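Local structure of chitin elicitor receptor kinase 1 (Arabidopsis thaliana, 4EBZ) at residues V83-T88 / I117-T122; F143-L148 / N181-V186. The protein is a plant receptor kinase whose LysM ectodomain binds chitin oligomers, probably as the first step in sensing fungal cell walls. All coordinates share one frame; numbering follows the deposited sequence.

Contact 1 of 2, residues V83-T88 / I117-T122; sequences VRQEDT and IPLSAT. With NAG (2-acetamido-2-deoxy-beta-D-glucopyranose), chain F; NAG (2-acetamido-2-deoxy-beta-D-glucopyranose), chain B; NAG (2-acetamido-2-deoxy-beta-D-glucopyranose), chain C.
Val83 fills the tight end of this contact. Its CG2 meets Ile117 CG2 at 3.6 Å, the two side chains crossing at about a right angle, and lies 4.2 Å from Ala121 CB. Because CG1 of Val83 stands anti to the backbone N (chi1 168°), this second methyl turns to the sugar side, where it touches the acetamide methyl C8 of NAG (chain F) at 3.6 Å. The backbone closes the same corner: Val83 N gives a nearly straight bond to Ala121 O at 2.9 Å, while the return bond from Ser120 N to Val83 O is weak. Both loops bend here in type II turns, Arg84 to Asp87 and Pro118 to Ala121. In the first turn, Asp87 OD2 takes the Arg84 N-H from above the carboxylate plane and a second bond from Tyr81 OH.

The packing is looser at the solvent edge. The bent Gln85 chain brings its end back to the other loop, with NE2 lying 3.5 Å from Leu119 CD2; Leu119 also lies against O3 of NAG (chain F).

Between the loops, backbone groups grip the sugar. Glu86 N donates to the acetamide O7 of NAG (chain F) at 2.8 Å, and N2 of the same acetamide donates to Ile117 O at 2.8 Å, so both its polar atoms are held by backbone. Ile117 N in turn reaches O6 of NAG (chain B) at 2.9 Å. Two loops clasping an N-acetyl group through main-chain N-H and C=O are characteristic of the chitin-binding groove of a LysM domain.

Contact 2 of 2, residues F143-L148 / N181-V186; sequences FVTYPL and NGIVYV
Leu148 meets the second segment at its start, where CD1 rests 3.6 Å from Asn181 O. At Gly182 the carbonyl O receives Leu148 N, and a water bridges this oxygen to Leu148 O. Ile183 then pairs with Pro147, its CD1 set against Thr145 CG2 at 3.8 Å. Val184 exchanges two backbone bonds with Tyr146 and turns to the other face; its CG2 touches Leu148 CD2 at 3.8 Å, the two side chains crossing at about a right angle, and also lies 4.0 Å from Tyr146 CD2. Cutting Leu148 back to an alanine is likely to leave a gap beside Val184 and strip the apolar cover from Asn181 O. Tyr185 lies beside Thr145, pointing the same way, and takes Thr145 OG1 at its ring edge, CE1 to OG1 3.8 Å; that hydroxyl is hydrogen-bonded to Asn128 O. Val186 closes the ladder with two bonds to Val144, and its CG2 packs on Tyr146 CB at 4.0 Å.

With helices 154-161 and 165-171 between its strands, this antiparallel pair makes the beta-alpha-alpha-beta fold of a LysM domain. Strand 183-187 is outermost in the sheet, strand 143-147 joins it to strand 8-13, and Ile157 of helix 154-161 touches Tyr146 and Val186.

Overall arrangement
Contact 1 is complete before the chain reaches contact 2, and each belongs to its own LysM domain. Their centres are about 27 Å apart and their nearest atoms about 16 Å, so they do not touch. The mixed sheet relates them: the loops of contact 1 lead out of strand 74-82 and into strand 122-128 at one side, while strands 143-147 and 183-187 of contact 2 form the other. Each contact brings together the ends of a segment containing two helices, 89-96 and 103-109 in the first, 154-161 and 165-171 in the second. Contact 1 forms the chitin-binding groove, while contact 2 is the strand pair of a separate LysM domain at the far edge of the same sheet.

Contact 1 of 2, residues V83-T88 / I117-T122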
loop_
_atom_site.group_PDB
_atom_site.type_symbol
_atom_site.label_atom_id
_atom_site.label_comp_id
_atom_site.label_asym_id
_atom_site.label_seq_id
_atom_site.Cartn_x
_atom_site.Cartn_y
_atom_site.Cartn_z
ATOM N N VAL A 83 0.401 12.035 -15.077
ATOM C CA VAL A 83 -1.003 12.376 -15.236
ATOM C C VAL A 83 -1.529 12.041 -16.640
ATOM O O VAL A 83 -0.837 12.235 -17.632
ATOM C CB VAL A 83 -1.203 13.885 -14.906
ATOM C CG1 VAL A 83 -2.580 14.383 -15.318
ATOM C CG2 VAL A 83 -0.925 14.112 -13.383
ATOM N N ARG A 84 -2.747 11.510 -16.700
ATOM C CA ARG A 84 -3.412 11.199 -17.959
ATOM C C ARG A 84 -4.712 11.984 -18.060
ATOM O O ARG A 84 -5.262 12.443 -17.052
ATOM C CB ARG A 84 -3.723 9.694 -18.045
ATOM C CG ARG A 84 -2.510 8.764 -17.965
ATOM C CD ARG A 84 -2.951 7.323 -17.660
ATOM N NE ARG A 84 -3.796 7.279 -16.460
ATOM C CZ ARG A 84 -5.129 7.201 -16.471
ATOM N NH1 ARG A 84 -5.805 7.200 -15.324
ATOM N NH2 ARG A 84 -5.790 7.134 -17.628
ATOM N N GLN A 85 -5.208 12.146 -19.286
ATOM C CA GLN A 85 -6.469 12.838 -19.508
ATOM C C GLN A 85 -7.560 12.435 -18.514
ATOM O O GLN A 85 -7.785 11.249 -18.283
ATOM C CB GLN A 85 -6.959 12.578 -20.934
ATOM C CG GLN A 85 -8.257 13.277 -21.261
ATOM C CD GLN A 85 -8.066 14.755 -21.478
ATOM O OE1 GLN A 85 -8.971 15.552 -21.232
ATOM N NE2 GLN A 85 -6.883 15.132 -21.951
ATOM N N GLU A 86 -8.218 13.440 -17.932
ATOM C CA GLU A 86 -9.355 13.253 -17.024
ATOM C C GLU A 86 -8.974 12.857 -15.594
ATOM O O GLU A 86 -9.840 12.675 -14.739
ATOM C CB GLU A 86 -10.370 12.279 -17.615
ATOM C CG GLU A 86 -10.665 12.591 -19.089
ATOM C CD GLU A 86 -12.136 12.557 -19.417
ATOM O OE1 GLU A 86 -12.791 11.539 -19.104
ATOM O OE2 GLU A 86 -12.639 13.551 -19.980
ATOM N N ASP A 87 -7.685 12.731 -15.324
ATOM C CA ASP A 87 -7.261 12.481 -13.957
ATOM C C ASP A 87 -7.636 13.678 -13.072
ATOM O O ASP A 87 -7.569 14.845 -13.509
ATOM C CB ASP A 87 -5.753 12.257 -13.890
ATOM C CG ASP A 87 -5.335 10.845 -14.287
ATOM O OD1 ASP A 87 -6.213 9.947 -14.394
ATOM O OD2 ASP A 87 -4.111 10.638 -14.485
ATOM N N THR A 88 -8.019 13.401 -11.829
ATOM C CA THR A 88 -8.222 14.448 -10.818
ATOM C C THR A 88 -7.564 13.989 -9.527
ATOM O O THR A 88 -7.283 12.805 -9.361
ATOM C CB THR A 88 -9.709 14.707 -10.520
ATOM O OG1 THR A 88 -10.297 13.522 -9.977
ATOM C CG2 THR A 88 -10.466 15.153 -11.790
ATOM N N ILE A 117 -4.694 20.353 -13.481
ATOM C CA ILE A 117 -3.527 19.485 -13.477
ATOM C C ILE A 117 -3.178 19.240 -14.942
ATOM O O ILE A 117 -3.967 18.632 -15.662
ATOM C CB ILE A 117 -3.842 18.159 -12.811
ATOM C CG1 ILE A 117 -4.361 18.409 -11.385
ATOM C CG2 ILE A 117 -2.578 17.266 -12.747
ATOM C CD1 ILE A 117 -4.885 17.148 -10.711
ATOM N N PRO A 118 -2.001 19.711 -15.391
ATOM C CA PRO A 118 -1.626 19.584 -16.818
ATOM C C PRO A 118 -1.327 18.154 -17.284
ATOM O O PRO A 118 -0.877 17.305 -16.507
ATOM C CB PRO A 118 -0.353 20.436 -16.942
ATOM C CG PRO A 118 -0.015 20.914 -15.563
ATOM C CD PRO A 118 -0.917 20.268 -14.569
ATOM N N LEU A 119 -1.561 17.890 -18.574
ATOM C CA LEU A 119 -1.251 16.579 -19.125
ATOM C C LEU A 119 0.254 16.348 -19.029
ATOM O O LEU A 119 1.032 17.258 -19.260
ATOM C CB LEU A 119 -1.703 16.505 -20.591
ATOM C CG LEU A 119 -2.991 15.744 -20.945
ATOM C CD1 LEU A 119 -3.974 15.618 -19.790
ATOM C CD2 LEU A 119 -3.644 16.356 -22.173
ATOM N N SER A 120 0.655 15.139 -18.659
ATOM C CA SER A 120 2.078 14.840 -18.484
ATOM C C SER A 120 2.778 15.532 -17.290
ATOM O O SER A 120 3.981 15.370 -17.106
ATOM C CB SER A 120 2.854 15.071 -19.787
ATOM O OG SER A 120 2.593 14.030 -20.719
ATOM N N ALA A 121 2.038 16.280 -16.475
ATOM C CA ALA A 121 2.556 16.588 -15.148
ATOM C C ALA A 121 2.894 15.279 -14.421
ATOM O O ALA A 121 2.306 14.231 -14.704
ATOM C CB ALA A 121 1.536 17.372 -14.334
ATOM N N THR A 122 3.841 15.359 -13.489
ATOM C CA THR A 122 4.108 14.256 -12.542
ATOM C C THR A 122 3.588 14.671 -11.185
ATOM O O THR A 122 3.852 15.790 -10.731
ATOM C CB THR A 122 5.611 14.015 -12.412
ATOM O OG1 THR A 122 6.142 13.700 -13.707
ATOM C CG2 THR A 122 5.888 12.842 -11.494
HETATM C C1 NAG F . -7.925 19.758 -17.014
HETATM C C2 NAG F . -7.017 18.888 -17.884
HETATM C C3 NAG F . -6.039 19.759 -18.668
HETATM C C4 NAG F . -6.809 20.846 -19.401
HETATM C C5 NAG F . -7.769 21.603 -18.506
HETATM C C6 NAG F . -8.623 22.507 -19.397
HETATM C C7 NAG F . -6.620 16.658 -17.064
HETATM C C8 NAG F . -5.718 15.788 -16.233
HETATM N N2 NAG F . -6.305 17.950 -17.041
HETATM O O3 NAG F . -5.350 18.991 -19.629
HETATM O O4 NAG F . -5.930 21.796 -19.974
HETATM O O5 NAG F . -8.613 20.735 -17.781
HETATM O O6 NAG F . -9.184 23.458 -18.534
HETATM O O7 NAG F . -7.577 16.192 -17.708
HETATM C C1 NAG B . -11.709 18.975 -13.380
HETATM C C2 NAG B . -11.913 20.074 -14.423
HETATM C C3 NAG B . -11.134 19.724 -15.680
HETATM C C4 NAG B . -9.679 19.478 -15.308
HETATM C C5 NAG B . -9.559 18.461 -14.169
HETATM C C6 NAG B . -8.111 18.189 -13.724
HETATM C C7 NAG B . -14.016 21.282 -14.239
HETATM C C8 NAG B . -15.496 21.287 -14.499
HETATM N N2 NAG B . -13.318 20.267 -14.748
HETATM O O3 NAG B . -11.234 20.786 -16.619
HETATM O O4 NAG B . -9.028 18.986 -16.453
HETATM O O5 NAG B . -10.323 18.891 -13.060
HETATM O O6 NAG B . -7.434 19.383 -13.389
HETATM O O7 NAG B . -13.504 22.188 -13.581
HETATM C C1 NAG C . -13.671 17.736 -8.655
HETATM C C2 NAG C . -12.152 17.690 -8.843
HETATM C C3 NAG C . -11.714 18.646 -9.962
HETATM C C4 NAG C . -12.539 18.406 -11.222
HETATM C C5 NAG C . -14.032 18.378 -10.897
HETATM C C6 NAG C . -14.835 18.006 -12.139
HETATM C C7 NAG C . -10.655 17.154 -7.009
HETATM C C8 NAG C . -9.947 17.591 -5.754
HETATM N N2 NAG C . -11.498 18.025 -7.577
HETATM O O1 NAG C . -14.087 16.792 -7.694
HETATM O O3 NAG C . -10.345 18.454 -10.291
HETATM O O4 NAG C . -12.307 19.451 -12.149
HETATM O O5 NAG C . -14.330 17.456 -9.867
HETATM O O6 NAG C . -16.187 18.328 -11.904
HETATM O O7 NAG C . -10.461 16.041 -7.494
#

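Contact 2 of 2, residues F143-L148 / N181-V186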
loop_
_atom_site.group_PDB
_atom_site.type_symbol
_atom_site.label_atom_id
_atom_site.label_comp_id
_atom_site.label_asym_id
_atom_site.label_seq_id
_atom_site.Cartn_x
_atom_site.Cartn_y
_atom_site.Cartn_z
ATOM N N PHE A 143 5.217 -4.882 7.172
ATOM C CA PHE A 143 3.826 -4.472 7.318
ATOM C C PHE A 143 3.173 -4.113 6.020
ATOM O O PHE A 143 3.787 -3.483 5.160
ATOM C CB PHE A 143 3.697 -3.289 8.285
ATOM C CG PHE A 143 3.902 -3.709 9.688
ATOM C CD1 PHE A 143 2.807 -3.957 10.505
ATOM C CD2 PHE A 143 5.185 -3.974 10.152
ATOM C CE1 PHE A 143 2.992 -4.447 11.814
ATOM C CE2 PHE A 143 5.384 -4.454 11.478
ATOM C CZ PHE A 143 4.288 -4.685 12.292
ATOM N N VAL A 144 1.903 -4.501 5.925
ATOM C CA VAL A 144 1.054 -4.149 4.801
ATOM C C VAL A 144 0.287 -2.887 5.154
ATOM O O VAL A 144 -0.372 -2.799 6.204
ATOM C CB VAL A 144 0.006 -5.268 4.519
ATOM C CG1 VAL A 144 -0.916 -4.874 3.392
ATOM C CG2 VAL A 144 0.685 -6.635 4.252
ATOM N N THR A 145 0.373 -1.903 4.260
ATOM C CA THR A 145 -0.464 -0.729 4.314
ATOM C C THR A 145 -1.794 -1.116 3.677
ATOM O O THR A 145 -1.876 -1.330 2.463
ATOM C CB THR A 145 0.205 0.410 3.537
ATOM O OG1 THR A 145 1.415 0.757 4.219
ATOM C CG2 THR A 145 -0.721 1.656 3.526
ATOM N N TYR A 146 -2.822 -1.246 4.511
ATOM C CA TYR A 146 -4.071 -1.903 4.117
ATOM C C TYR A 146 -5.280 -0.956 4.176
ATOM O O TYR A 146 -5.786 -0.648 5.247
ATOM C CB TYR A 146 -4.283 -3.118 5.044
ATOM C CG TYR A 146 -5.456 -4.032 4.700
ATOM C CD1 TYR A 146 -5.247 -5.284 4.119
ATOM C CD2 TYR A 146 -6.761 -3.644 4.971
ATOM C CE1 TYR A 146 -6.305 -6.130 3.826
ATOM C CE2 TYR A 146 -7.839 -4.475 4.674
ATOM C CZ TYR A 146 -7.602 -5.715 4.118
ATOM O OH TYR A 146 -8.663 -6.545 3.832
ATOM N N PRO A 147 -5.755 -0.488 3.009
ATOM C CA PRO A 147 -6.931 0.387 3.026
ATOM C C PRO A 147 -8.186 -0.427 3.295
ATOM O O PRO A 147 -8.448 -1.395 2.592
ATOM C CB PRO A 147 -6.955 0.996 1.599
ATOM C CG PRO A 147 -5.523 0.797 1.072
ATOM C CD PRO A 147 -5.094 -0.522 1.687
ATOM N N LEU A 148 -8.930 -0.040 4.327
ATOM C CA LEU A 148 -10.122 -0.769 4.759
ATOM C C LEU A 148 -11.264 -0.586 3.766
ATOM O O LEU A 148 -11.430 0.491 3.190
ATOM C CB LEU A 148 -10.587 -0.247 6.126
ATOM C CG LEU A 148 -9.706 -0.592 7.318
ATOM C CD1 LEU A 148 -10.232 0.147 8.591
ATOM C CD2 LEU A 148 -9.676 -2.125 7.538
ATOM N N ASN A 181 -13.189 2.648 5.898
ATOM C CA ASN A 181 -12.309 3.620 5.255
ATOM C C ASN A 181 -11.008 3.855 6.037
ATOM O O ASN A 181 -10.884 3.452 7.188
ATOM C CB ASN A 181 -13.063 4.935 5.051
ATOM C CG ASN A 181 -13.724 5.400 6.309
ATOM O OD1 ASN A 181 -13.043 5.700 7.284
ATOM N ND2 ASN A 181 -15.055 5.437 6.317
ATOM N N GLY A 182 -10.037 4.509 5.413
ATOM C CA GLY A 182 -8.762 4.762 6.060
ATOM C C GLY A 182 -7.856 3.543 6.007
ATOM O O GLY A 182 -8.197 2.546 5.390
ATOM N N ILE A 183 -6.680 3.626 6.618
ATOM C CA ILE A 183 -5.759 2.506 6.515
ATOM C C ILE A 183 -5.447 1.891 7.874
ATOM O O ILE A 183 -5.520 2.556 8.887
ATOM C CB ILE A 183 -4.453 2.834 5.774
ATOM C CG1 ILE A 183 -3.565 3.702 6.614
ATOM C CG2 ILE A 183 -4.703 3.440 4.339
ATOM C CD1 ILE A 183 -2.180 3.188 6.633
ATOM N N VAL A 184 -5.109 0.603 7.863
ATOM C CA VAL A 184 -4.530 -0.043 9.037
ATOM C C VAL A 184 -3.243 -0.723 8.568
ATOM O O VAL A 184 -3.074 -1.000 7.354
ATOM C CB VAL A 184 -5.489 -1.097 9.657
ATOM C CG1 VAL A 184 -6.681 -0.401 10.360
ATOM C CG2 VAL A 184 -5.978 -2.091 8.580
ATOM N N TYR A 185 -2.342 -0.968 9.519
ATOM C CA TYR A 185 -1.107 -1.682 9.221
ATOM C C TYR A 185 -1.224 -3.100 9.733
ATOM O O TYR A 185 -1.502 -3.299 10.924
ATOM C CB TYR A 185 0.058 -1.001 9.917
ATOM C CG TYR A 185 0.221 0.423 9.453
ATOM C CD1 TYR A 185 0.614 0.698 8.158
ATOM C CD2 TYR A 185 -0.046 1.487 10.310
ATOM C CE1 TYR A 185 0.765 2.011 7.725
ATOM C CE2 TYR A 185 0.088 2.794 9.892
ATOM C CZ TYR A 185 0.495 3.046 8.595
ATOM O OH TYR A 185 0.637 4.349 8.173
ATOM N N VAL A 186 -0.983 -4.058 8.838
ATOM C CA VAL A 186 -1.136 -5.482 9.123
ATOM C C VAL A 186 0.176 -6.207 8.840
ATOM O O VAL A 186 0.720 -6.056 7.763
ATOM C CB VAL A 186 -2.192 -6.047 8.157
ATOM C CG1 VAL A 186 -2.404 -7.553 8.350
ATOM C CG2 VAL A 186 -3.517 -5.232 8.299
HETATM O O HOH W 1 -9.835 2.781 2.705
#